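Local coordinates for UDP-glucose:anthocyanidin 3-O-glucosyltransferase (Clitoria ternatea, PDB 4REL), which belongs to the UDP-glycosyltransferases of the GT-B fold, whose two Rossmann-like halves, each built on a parallel sheet, pack face to face around a cleft, at residues D177-Q180 against D181-D184; F146-D149 against L150-K154; L255-L258 against D259-S263. All coordinates share one frame; numbering follows the deposited sequence.

Along the chain the order is contact 2, contact 1, contact 3. Contact 2 opens helix 148-157, and contact 1 lies in the loop between that helix and helix 191-197, all within the half built on the seven-stranded parallel sheet. Their centres are about 10 Å apart and they touch. Contact 3 belongs to the other half: it ends helix 254-259, just before strand 266-270 of the six-stranded parallel sheet, its centre about 40 Å from that of contact 1 and about 47 Å from that of contact 2. Contact 1 thus supplies two residues of the ligand pocket and contact 2 lies on the helix where that turn rests, while contact 3 illustrates a helix-to-strand connection of the distant half.

Contact 1. Residues D177-Q180 against D181-D184; sequences DVPQ and DMLD. With KMP (3,5,7-trihydroxy-2-(4-hydroxyphenyl)-4H-chromen-4-one), chain B.
Val178 reaches over the turn that follows it to meet Met182 and Leu183. Its CG1 methyl does all the touching, coming 3.6 Å from Met182 CG and 4.0 Å from Leu183 CD2, while the Val178 and Met182 side chains cross at about a right angle. This is the tightly packed side. The same valine leans on Ile151 and Cys155 of helix 148-157, and Met182 is wedged between that helix and helix 191-197. The backbone coils into a helix-like turn. Pro179 O receives Met182 N at 3.2 Å, and Gln180 O is gripped twice, by Leu183 N at 2.9 Å and Asp184 N at 3.2 Å.

The opposite character appears at Gln180, which is exposed. Its CG stands anti to the backbone N, and a bend at chi2 (65°) turns the amide back along the turn to Asp184. Gln180 NE2 donates to Asp184 OD1 over 3.1 Å in a nearly straight bond (168°). The donor keeps the acceptor close to its own amide plane, but arrives well above the plane of the carboxylate (43° out of it), so the bond is straight yet lies out of the acceptor's plane.

A further side of the turn borders the pocket of 3,5,7-trihydroxy-2-(4-hydroxyphenyl)-4H-chromen-4-one. Pro179 lines it with CB, and Asp181 OD2 accepts the hydrogen bond of ligand O29 at 2.7 Å; His17 holds the ligand as well. A turn held by backbone bonds and packed on one flank probably keeps the Asp181 carboxylate placed for one particular hydroxyl, giving this part of the pocket a directional polar contact.

Contact 2. Residues F146-D149 against L150-K154; sequences FNID and LIRDK
Asn147 O accepts from Ile151 N at 2.9 Å, Ile148 O from Arg152 N at 2.8 Å and Asp149 O from Asp153 N at 3.0 Å, three successive i to i+4 bonds that start an alpha helix. The side chains of Ile148 and Arg152 lie side by side and point the same way. The CG2 branch of Ile148, anti to the backbone N, rests over one face of the guanidinium, nearer its rim than its middle, and comes 3.5 Å from Arg152 NE. An extended chain from CG to NE (chi2 -175°) carries the arginine past this methyl to Met182 O, to which NE is hydrogen-bonded.

Asn147 occupies the N-cap position of helix 148-157, yet its side chain makes no capping bond. Its ND2 is instead engaged by Ser143 O and Tyr225 OH, the latter on helix 220-229, while CB sits 4.1 Å from Ile151 CD1. Asn147 OD1 approaches CD1 of the exposed Leu150 to 3.9 Å. Asp149, exposed like Leu150, has its OD1 5.2 Å from Arg152 NH1, a separation that allows attraction between opposite charges but no contact.

Contact 3. Residues L255-L258 against D259-S263; sequences LSWL and DSKSS
Lys261 doubles back over Trp257 as the chain leaves helix 254-259, and its side chain can be followed outward one atom at a time. CB begins beside the helix end, 3.5 Å from Leu258 O. CG, set anti to its own carbonyl carbon, lies 3.6 Å from Trp257 O and also approaches Trp257 CZ3, at 4.1 Å. A bend at chi2 (-62°) then swings the rest of the chain toward the indole, and from there it runs extended, CD serving as the span that carries it across. CE settles over one face of the tryptophan, toward the rim of the ring system, with Trp257 CZ2 its nearest atom at 3.4 Å. Relative to the six-membered ring it stands only 21° off the normal, which makes this a CH-pi contact. NZ, at the tip, has moved on to 4.0 Å from Trp257 CZ2.

The backbone beneath shows how a helix can finish. Asp259 N still reaches Leu255 O in the i to i+4 manner, but the next two amides tighten to i to i+3: Ser260 N binds Trp257 O at 3.1 Å, and Lys261 N binds Leu258 O at 2.9 Å. Trp257 O also accepts from Ser260 OG, though at 2.5 Å the exact length is doubtful. Ser336 OG gives Leu258 O a further partner, while Asp259 OD1 is hydrogen-bonded to His334 NE2. Trp257 and Leu258 both lean on Val266 and Val297, so this terminus is seated against two strands of the six-stranded sheet.

Chemically, the carbonyls of Leu255, Trp257 and Leu258 are answered by amides, the latter two by hydroxyls as well, and the lysine's methylene next to its amine, probably made electron-poor by the charge, finds a fitting partner in the electron-rich indole face.

Contact 1. Residues D177-Q180 against D181-D184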
ATOM      1  N   ASP A 177      12.658 -11.583  -5.861  1.00 14.39           N
ATOM      2  CA  ASP A 177      11.746 -10.529  -5.418  1.00 13.88           C
ATOM      3  C   ASP A 177      10.338 -10.663  -5.998  1.00 15.27           C
ATOM      4  O   ASP A 177       9.403 -10.037  -5.505  1.00 12.45           O
ATOM      5  CB  ASP A 177      12.303  -9.155  -5.801  1.00 13.81           C
ATOM      6  CG  ASP A 177      13.713  -8.924  -5.286  1.00 12.63           C
ATOM      7  OD1 ASP A 177      14.031  -9.393  -4.171  1.00 15.61           O
ATOM      8  OD2 ASP A 177      14.500  -8.258  -5.998  1.00 12.97           O
ATOM      9  N   VAL A 178      10.198 -11.462  -7.054  1.00 14.80           N
ATOM     10  CA  VAL A 178       8.947 -11.547  -7.815  1.00 15.05           C
ATOM     11  C   VAL A 178       7.796 -12.104  -6.964  1.00 17.11           C
ATOM     12  O   VAL A 178       7.982 -13.087  -6.245  1.00 19.82           O
ATOM     13  CB  VAL A 178       9.155 -12.421  -9.065  1.00 16.17           C
ATOM     14  CG1 VAL A 178       7.850 -12.640  -9.809  1.00 10.81           C
ATOM     15  CG2 VAL A 178      10.200 -11.780  -9.984  1.00 20.23           C
ATOM     16  N   PRO A 179       6.610 -11.468  -7.020  1.00 12.90           N
ATOM     17  CA  PRO A 179       5.458 -12.023  -6.295  1.00 13.60           C
ATOM     18  C   PRO A 179       5.193 -13.474  -6.699  1.00 19.19           C
ATOM     19  O   PRO A 179       5.102 -13.767  -7.895  1.00 15.56           O
ATOM     20  CB  PRO A 179       4.297 -11.131  -6.751  1.00 12.64           C
ATOM     21  CG  PRO A 179       4.943  -9.813  -7.052  1.00 12.82           C
ATOM     22  CD  PRO A 179       6.279 -10.188  -7.679  1.00 11.00           C
ATOM     23  N   GLN A 180       5.093 -14.375  -5.723  1.00 16.94           N
ATOM     24  CA  GLN A 180       4.846 -15.777  -6.044  1.00 16.58           C
ATOM     25  C   GLN A 180       3.547 -15.944  -6.832  1.00 17.02           C
ATOM     26  O   GLN A 180       3.465 -16.805  -7.711  1.00 17.24           O
ATOM     27  CB  GLN A 180       4.817 -16.639  -4.779  1.00 19.61           C
ATOM     28  CG  GLN A 180       4.640 -18.124  -5.046  1.00 23.05           C
ATOM     29  CD  GLN A 180       5.810 -18.720  -5.797  1.00 22.88           C
ATOM     30  OE1 GLN A 180       6.971 -18.457  -5.470  1.00 26.23           O
ATOM     31  NE2 GLN A 180       5.515 -19.519  -6.820  1.00 24.28           N
ATOM     32  N   ASP A 181       2.547 -15.114  -6.529  1.00 17.43           N
ATOM     33  CA  ASP A 181       1.249 -15.197  -7.207  1.00 23.73           C
ATOM     34  C   ASP A 181       1.365 -15.204  -8.733  1.00 21.28           C
ATOM     35  O   ASP A 181       0.585 -15.874  -9.415  1.00 21.52           O
ATOM     36  CB  ASP A 181       0.323 -14.039  -6.789  1.00 25.61           C
ATOM     37  CG  ASP A 181      -0.208 -14.176  -5.369  1.00 30.13           C
ATOM     38  OD1 ASP A 181      -0.418 -15.310  -4.901  1.00 32.85           O
ATOM     39  OD2 ASP A 181      -0.427 -13.132  -4.723  1.00 33.00           O
ATOM     40  N   MET A 182       2.331 -14.466  -9.275  1.00 14.35           N
ATOM     41  CA  MET A 182       2.381 -14.308 -10.726  1.00 14.34           C
ATOM     42  C   MET A 182       3.105 -15.462 -11.398  1.00 12.88           C
ATOM     43  O   MET A 182       3.045 -15.610 -12.619  1.00 17.45           O
ATOM     44  CB  MET A 182       2.944 -12.943 -11.150  1.00 21.45           C
ATOM     45  CG  MET A 182       4.438 -12.764 -11.032  1.00 25.80           C
ATOM     46  SD  MET A 182       4.945 -11.172 -11.759  1.00 25.68           S
ATOM     47  CE  MET A 182       4.471 -11.409 -13.456  1.00 31.52           C
ATOM     48  N   LEU A 183       3.752 -16.291 -10.585  1.00 13.39           N
ATOM     49  CA  LEU A 183       4.458 -17.466 -11.081  1.00 13.65           C
ATOM     50  C   LEU A 183       3.611 -18.744 -11.015  1.00 19.11           C
ATOM     51  O   LEU A 183       3.851 -19.687 -11.778  1.00 18.31           O
ATOM     52  CB  LEU A 183       5.748 -17.678 -10.284  1.00 15.24           C
ATOM     53  CG  LEU A 183       6.778 -16.550 -10.259  1.00 20.73           C
ATOM     54  CD1 LEU A 183       8.000 -16.995  -9.475  1.00 21.54           C
ATOM     55  CD2 LEU A 183       7.175 -16.131 -11.669  1.00 19.44           C
ATOM     56  N   ASP A 184       2.646 -18.789 -10.092  1.00 20.73           N
ATOM     57  CA  ASP A 184       1.853 -20.001  -9.869  1.00 21.66           C
ATOM     58  C   ASP A 184       1.082 -20.401 -11.122  1.00 25.98           C
ATOM     59  O   ASP A 184       0.434 -19.566 -11.745  1.00 26.20           O
ATOM     60  CB  ASP A 184       0.856 -19.802  -8.725  1.00 23.32           C
ATOM     61  CG  ASP A 184       1.518 -19.766  -7.358  1.00 21.52           C
ATOM     62  OD1 ASP A 184       2.600 -20.373  -7.190  1.00 23.34           O
ATOM     63  OD2 ASP A 184       0.942 -19.128  -6.449  1.00 21.96           O
TER
HETATM   64  C1  KMP B1001       0.860  -8.620  -5.667  1.00 19.06           C
HETATM   65  C2  KMP B1001       0.445  -7.421  -5.112  1.00 21.94           C
HETATM   66  C3  KMP B1001      -0.577  -7.447  -4.043  1.00 18.97           C
HETATM   67  C4  KMP B1001      -1.120  -8.745  -3.594  1.00 20.39           C
HETATM   68  C5  KMP B1001      -0.644  -9.893  -4.215  1.00 19.25           C
HETATM   69  C6  KMP B1001       0.322  -9.827  -5.224  1.00 19.88           C
HETATM   70  C9  KMP B1001      -1.057  -6.197  -3.410  1.00 24.66           C
HETATM   71  C10 KMP B1001      -2.083  -6.314  -2.349  1.00 23.50           C
HETATM   72  C11 KMP B1001      -2.573  -7.680  -1.971  1.00 23.32           C
HETATM   73  C14 KMP B1001      -3.604  -7.892  -0.908  1.00 25.63           C
HETATM   74  C15 KMP B1001      -4.368  -6.846  -0.393  1.00 29.35           C
HETATM   75  C16 KMP B1001      -5.312  -7.081   0.594  1.00 32.35           C
HETATM   76  C17 KMP B1001      -5.500  -8.365   1.079  1.00 33.15           C
HETATM   77  C18 KMP B1001      -4.746  -9.415   0.571  1.00 32.06           C
HETATM   78  C19 KMP B1001      -3.805  -9.177  -0.420  1.00 27.69           C
HETATM   79  O12 KMP B1001      -2.070  -8.802  -2.601  1.00 22.88           O
HETATM   80  O13 KMP B1001      -0.605  -5.084  -3.772  1.00 26.23           O
HETATM   81  O24 KMP B1001      -6.427  -8.590   2.053  1.00 37.97           O
HETATM   82  O27 KMP B1001      -2.526  -5.173  -1.753  1.00 23.83           O
HETATM   83  O29 KMP B1001       0.751 -10.985  -5.797  1.00 21.39           O
HETATM   84  O30 KMP B1001       0.956  -6.231  -5.531  1.00 26.17           O

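Contact 2. Residues F146-D149 against L150-K154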
ATOM      1  N   PHE A 146       3.370  -6.411 -17.399  1.00 12.25           N
ATOM      2  CA  PHE A 146       3.600  -6.336 -18.837  1.00 13.01           C
ATOM      3  C   PHE A 146       4.701  -7.270 -19.314  1.00 10.11           C
ATOM      4  O   PHE A 146       5.061  -7.267 -20.498  1.00 15.99           O
ATOM      5  CB  PHE A 146       3.919  -4.899 -19.230  1.00 14.05           C
ATOM      6  CG  PHE A 146       2.758  -3.972 -19.054  1.00 12.45           C
ATOM      7  CD1 PHE A 146       1.923  -3.688 -20.123  1.00 12.60           C
ATOM      8  CD2 PHE A 146       2.485  -3.404 -17.817  1.00 17.11           C
ATOM      9  CE1 PHE A 146       0.837  -2.840 -19.970  1.00 13.50           C
ATOM     10  CE2 PHE A 146       1.396  -2.562 -17.655  1.00 12.08           C
ATOM     11  CZ  PHE A 146       0.578  -2.278 -18.732  1.00 13.94           C
ATOM     12  N   ASN A 147       5.208  -8.098 -18.403  1.00 10.47           N
ATOM     13  CA  ASN A 147       6.353  -8.952 -18.704  1.00  9.79           C
ATOM     14  C   ASN A 147       6.246 -10.319 -18.037  1.00 13.11           C
ATOM     15  O   ASN A 147       7.252 -10.904 -17.660  1.00 12.49           O
ATOM     16  CB  ASN A 147       7.660  -8.264 -18.279  1.00 15.63           C
ATOM     17  CG  ASN A 147       7.936  -6.998 -19.068  1.00 15.70           C
ATOM     18  OD1 ASN A 147       8.489  -7.043 -20.172  1.00 12.61           O
ATOM     19  ND2 ASN A 147       7.555  -5.858 -18.505  1.00 12.71           N
ATOM     20  N   ILE A 148       5.024 -10.830 -17.908  1.00 11.86           N
ATOM     21  CA  ILE A 148       4.804 -12.078 -17.177  1.00 12.29           C
ATOM     22  C   ILE A 148       5.564 -13.262 -17.788  1.00 14.26           C
ATOM     23  O   ILE A 148       6.203 -14.035 -17.063  1.00 13.18           O
ATOM     24  CB  ILE A 148       3.300 -12.408 -17.059  1.00 15.33           C
ATOM     25  CG1 ILE A 148       2.582 -11.293 -16.301  1.00 21.06           C
ATOM     26  CG2 ILE A 148       3.090 -13.762 -16.372  1.00 16.20           C
ATOM     27  CD1 ILE A 148       1.083 -11.316 -16.449  1.00 27.84           C
ATOM     28  N   ASP A 149       5.523 -13.400 -19.112  1.00 15.59           N
ATOM     29  CA  ASP A 149       6.199 -14.536 -19.747  1.00 14.88           C
ATOM     30  C   ASP A 149       7.715 -14.497 -19.543  1.00 14.73           C
ATOM     31  O   ASP A 149       8.331 -15.524 -19.252  1.00 15.70           O
ATOM     32  CB  ASP A 149       5.831 -14.631 -21.230  1.00 20.15           C
ATOM     33  CG  ASP A 149       4.358 -14.931 -21.444  1.00 26.34           C
ATOM     34  OD1 ASP A 149       3.688 -15.346 -20.477  1.00 30.75           O
ATOM     35  OD2 ASP A 149       3.869 -14.758 -22.578  1.00 27.94           O
ATOM     36  N   LEU A 150       8.314 -13.316 -19.672  1.00 12.69           N
ATOM     37  CA  LEU A 150       9.757 -13.183 -19.448  1.00 15.25           C
ATOM     38  C   LEU A 150      10.096 -13.489 -17.999  1.00 16.16           C
ATOM     39  O   LEU A 150      11.091 -14.159 -17.702  1.00 17.04           O
ATOM     40  CB  LEU A 150      10.245 -11.772 -19.787  1.00 14.05           C
ATOM     41  CG  LEU A 150      10.268 -11.367 -21.256  1.00 19.39           C
ATOM     42  CD1 LEU A 150      10.848  -9.958 -21.406  1.00 17.71           C
ATOM     43  CD2 LEU A 150      11.056 -12.384 -22.081  1.00 20.47           C
ATOM     44  N   ILE A 151       9.263 -12.985 -17.096  1.00 10.25           N
ATOM     45  CA  ILE A 151       9.494 -13.175 -15.674  1.00 11.45           C
ATOM     46  C   ILE A 151       9.378 -14.654 -15.292  1.00 14.76           C
ATOM     47  O   ILE A 151      10.249 -15.186 -14.599  1.00 14.71           O
ATOM     48  CB  ILE A 151       8.558 -12.268 -14.846  1.00 10.70           C
ATOM     49  CG1 ILE A 151       9.066 -10.826 -14.925  1.00 13.49           C
ATOM     50  CG2 ILE A 151       8.496 -12.736 -13.400  1.00 13.53           C
ATOM     51  CD1 ILE A 151       8.047  -9.761 -14.514  1.00 13.04           C
ATOM     52  N   ARG A 152       8.332 -15.326 -15.769  1.00 14.49           N
ATOM     53  CA  ARG A 152       8.161 -16.746 -15.469  1.00 12.91           C
ATOM     54  C   ARG A 152       9.313 -17.559 -16.025  1.00 14.04           C
ATOM     55  O   ARG A 152       9.814 -18.477 -15.366  1.00 17.76           O
ATOM     56  CB  ARG A 152       6.842 -17.274 -16.026  1.00  9.40           C
ATOM     57  CG  ARG A 152       5.637 -16.688 -15.313  1.00 13.62           C
ATOM     58  CD  ARG A 152       4.351 -17.314 -15.786  1.00 16.55           C
ATOM     59  NE  ARG A 152       3.225 -16.907 -14.946  1.00 15.96           N
ATOM     60  CZ  ARG A 152       1.954 -17.133 -15.256  1.00 27.52           C
ATOM     61  NH1 ARG A 152       1.651 -17.744 -16.392  1.00 29.26           N
ATOM     62  NH2 ARG A 152       0.988 -16.736 -14.440  1.00 25.87           N
ATOM     63  N   ASP A 153       9.735 -17.230 -17.240  1.00 19.76           N
ATOM     64  CA  ASP A 153      10.837 -17.959 -17.857  1.00 17.61           C
ATOM     65  C   ASP A 153      12.127 -17.779 -17.059  1.00 17.20           C
ATOM     66  O   ASP A 153      12.830 -18.753 -16.770  1.00 19.55           O
ATOM     67  CB  ASP A 153      11.036 -17.528 -19.311  1.00 16.78           C
ATOM     68  CG  ASP A 153      11.836 -18.548 -20.106  1.00 35.98           C
ATOM     69  OD1 ASP A 153      11.662 -19.760 -19.851  1.00 35.98           O
ATOM     70  OD2 ASP A 153      12.641 -18.142 -20.973  1.00 34.98           O
ATOM     71  N   LYS A 154      12.434 -16.539 -16.691  1.00 15.98           N
ATOM     72  CA  LYS A 154      13.637 -16.261 -15.915  1.00 14.03           C
ATOM     73  C   LYS A 154      13.572 -16.895 -14.517  1.00 18.00           C
ATOM     74  O   LYS A 154      14.549 -17.475 -14.050  1.00 22.64           O
ATOM     75  CB  LYS A 154      13.894 -14.749 -15.820  1.00 22.84           C
ATOM     76  CG  LYS A 154      15.211 -14.389 -15.128  1.00 32.24           C
ATOM     77  CD  LYS A 154      15.651 -12.968 -15.449  1.00 34.10           C
ATOM     78  CE  LYS A 154      16.612 -12.924 -16.626  1.00 36.89           C
ATOM     79  NZ  LYS A 154      18.046 -13.064 -16.216  1.00 33.49           N
TER

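Contact 3. Residues L255-L258 against D259-S263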
ATOM      1  N   LEU A 255       3.675   8.829  21.836  1.00 20.22           N
ATOM      2  CA  LEU A 255       4.374  10.057  21.502  1.00 21.25           C
ATOM      3  C   LEU A 255       5.073  10.643  22.712  1.00 21.90           C
ATOM      4  O   LEU A 255       6.196  11.144  22.606  1.00 24.82           O
ATOM      5  CB  LEU A 255       3.424  11.079  20.875  1.00 25.85           C
ATOM      6  CG  LEU A 255       2.808  10.639  19.550  1.00 22.01           C
ATOM      7  CD1 LEU A 255       1.869  11.723  19.014  1.00 27.56           C
ATOM      8  CD2 LEU A 255       3.898  10.319  18.536  1.00 23.01           C
ATOM      9  N   SER A 256       4.403  10.579  23.861  1.00 21.39           N
ATOM     10  CA  SER A 256       4.979  11.096  25.091  1.00 27.87           C
ATOM     11  C   SER A 256       6.204  10.255  25.441  1.00 24.16           C
ATOM     12  O   SER A 256       7.248  10.784  25.834  1.00 27.18           O
ATOM     13  CB  SER A 256       3.950  11.053  26.223  1.00 30.79           C
ATOM     14  OG  SER A 256       4.473  11.623  27.407  1.00 36.89           O
ATOM     15  N   TRP A 257       6.064   8.945  25.277  1.00 23.13           N
ATOM     16  CA  TRP A 257       7.169   8.025  25.505  1.00 19.53           C
ATOM     17  C   TRP A 257       8.332   8.355  24.567  1.00 19.51           C
ATOM     18  O   TRP A 257       9.488   8.421  24.990  1.00 21.06           O
ATOM     19  CB  TRP A 257       6.702   6.584  25.297  1.00 24.89           C
ATOM     20  CG  TRP A 257       7.716   5.551  25.714  1.00 23.04           C
ATOM     21  CD1 TRP A 257       7.891   5.036  26.966  1.00 28.92           C
ATOM     22  CD2 TRP A 257       8.677   4.897  24.874  1.00 18.17           C
ATOM     23  NE1 TRP A 257       8.908   4.113  26.961  1.00 24.45           N
ATOM     24  CE2 TRP A 257       9.405   4.005  25.688  1.00 21.24           C
ATOM     25  CE3 TRP A 257       8.995   4.981  23.514  1.00 17.23           C
ATOM     26  CZ2 TRP A 257      10.429   3.198  25.184  1.00 20.46           C
ATOM     27  CZ3 TRP A 257      10.013   4.181  23.016  1.00 17.18           C
ATOM     28  CH2 TRP A 257      10.717   3.304  23.849  1.00 16.35           C
ATOM     29  N   LEU A 258       8.017   8.580  23.293  1.00 20.19           N
ATOM     30  CA  LEU A 258       9.044   8.930  22.311  1.00 17.72           C
ATOM     31  C   LEU A 258       9.704  10.280  22.637  1.00 20.56           C
ATOM     32  O   LEU A 258      10.893  10.467  22.379  1.00 21.94           O
ATOM     33  CB  LEU A 258       8.470   8.908  20.881  1.00 17.03           C
ATOM     34  CG  LEU A 258       8.048   7.538  20.332  1.00 11.98           C
ATOM     35  CD1 LEU A 258       7.221   7.639  19.058  1.00 14.20           C
ATOM     36  CD2 LEU A 258       9.274   6.627  20.082  1.00 13.47           C
ATOM     37  N   ASP A 259       8.947  11.209  23.225  1.00 20.08           N
ATOM     38  CA  ASP A 259       9.508  12.511  23.604  1.00 22.94           C
ATOM     39  C   ASP A 259      10.681  12.373  24.576  1.00 24.54           C
ATOM     40  O   ASP A 259      11.567  13.232  24.628  1.00 28.05           O
ATOM     41  CB  ASP A 259       8.440  13.407  24.246  1.00 24.46           C
ATOM     42  CG  ASP A 259       7.407  13.893  23.257  1.00 33.20           C
ATOM     43  OD1 ASP A 259       7.762  14.122  22.077  1.00 29.47           O
ATOM     44  OD2 ASP A 259       6.235  14.059  23.669  1.00 36.14           O
ATOM     45  N   SER A 260      10.679  11.288  25.344  1.00 24.57           N
ATOM     46  CA  SER A 260      11.682  11.076  26.380  1.00 29.40           C
ATOM     47  C   SER A 260      12.920  10.403  25.812  1.00 28.80           C
ATOM     48  O   SER A 260      13.894  10.177  26.528  1.00 25.15           O
ATOM     49  CB  SER A 260      11.109  10.229  27.521  1.00 33.72           C
ATOM     50  OG  SER A 260      10.801   8.913  27.093  1.00 31.56           O
ATOM     51  N   LYS A 261      12.884  10.092  24.518  1.00 22.35           N
ATOM     52  CA  LYS A 261      13.995   9.395  23.868  1.00 18.74           C
ATOM     53  C   LYS A 261      14.839  10.334  23.004  1.00 20.11           C
ATOM     54  O   LYS A 261      14.375  11.399  22.604  1.00 24.27           O
ATOM     55  CB  LYS A 261      13.457   8.239  23.016  1.00 17.92           C
ATOM     56  CG  LYS A 261      12.636   7.239  23.807  1.00 18.51           C
ATOM     57  CD  LYS A 261      13.483   6.580  24.877  1.00 27.92           C
ATOM     58  CE  LYS A 261      12.625   5.728  25.796  1.00 33.25           C
ATOM     59  NZ  LYS A 261      13.425   5.149  26.910  1.00 34.47           N
ATOM     60  N   SER A 262      16.075   9.925  22.726  1.00 18.82           N
ATOM     61  CA  SER A 262      17.006  10.697  21.899  1.00 24.09           C
ATOM     62  C   SER A 262      16.634  10.647  20.416  1.00 24.76           C
ATOM     63  O   SER A 262      16.000   9.691  19.963  1.00 19.83           O
ATOM     64  CB  SER A 262      18.430  10.168  22.081  1.00 26.12           C
ATOM     65  OG  SER A 262      18.844  10.261  23.431  1.00 33.62           O
ATOM     66  N   SER A 263      17.044  11.659  19.652  1.00 23.02           N
ATOM     67  CA  SER A 263      16.700  11.703  18.232  0.50 19.98           C
ATOM     68  C   SER A 263      17.263  10.485  17.497  1.00 16.26           C
ATOM     69  O   SER A 263      18.387  10.048  17.755  1.00 20.23           O
ATOM     70  CB  SER A 263      17.200  12.992  17.578  0.50 23.85           C
ATOM     71  OG  SER A 263      18.581  12.914  17.297  0.50 26.11           O
TER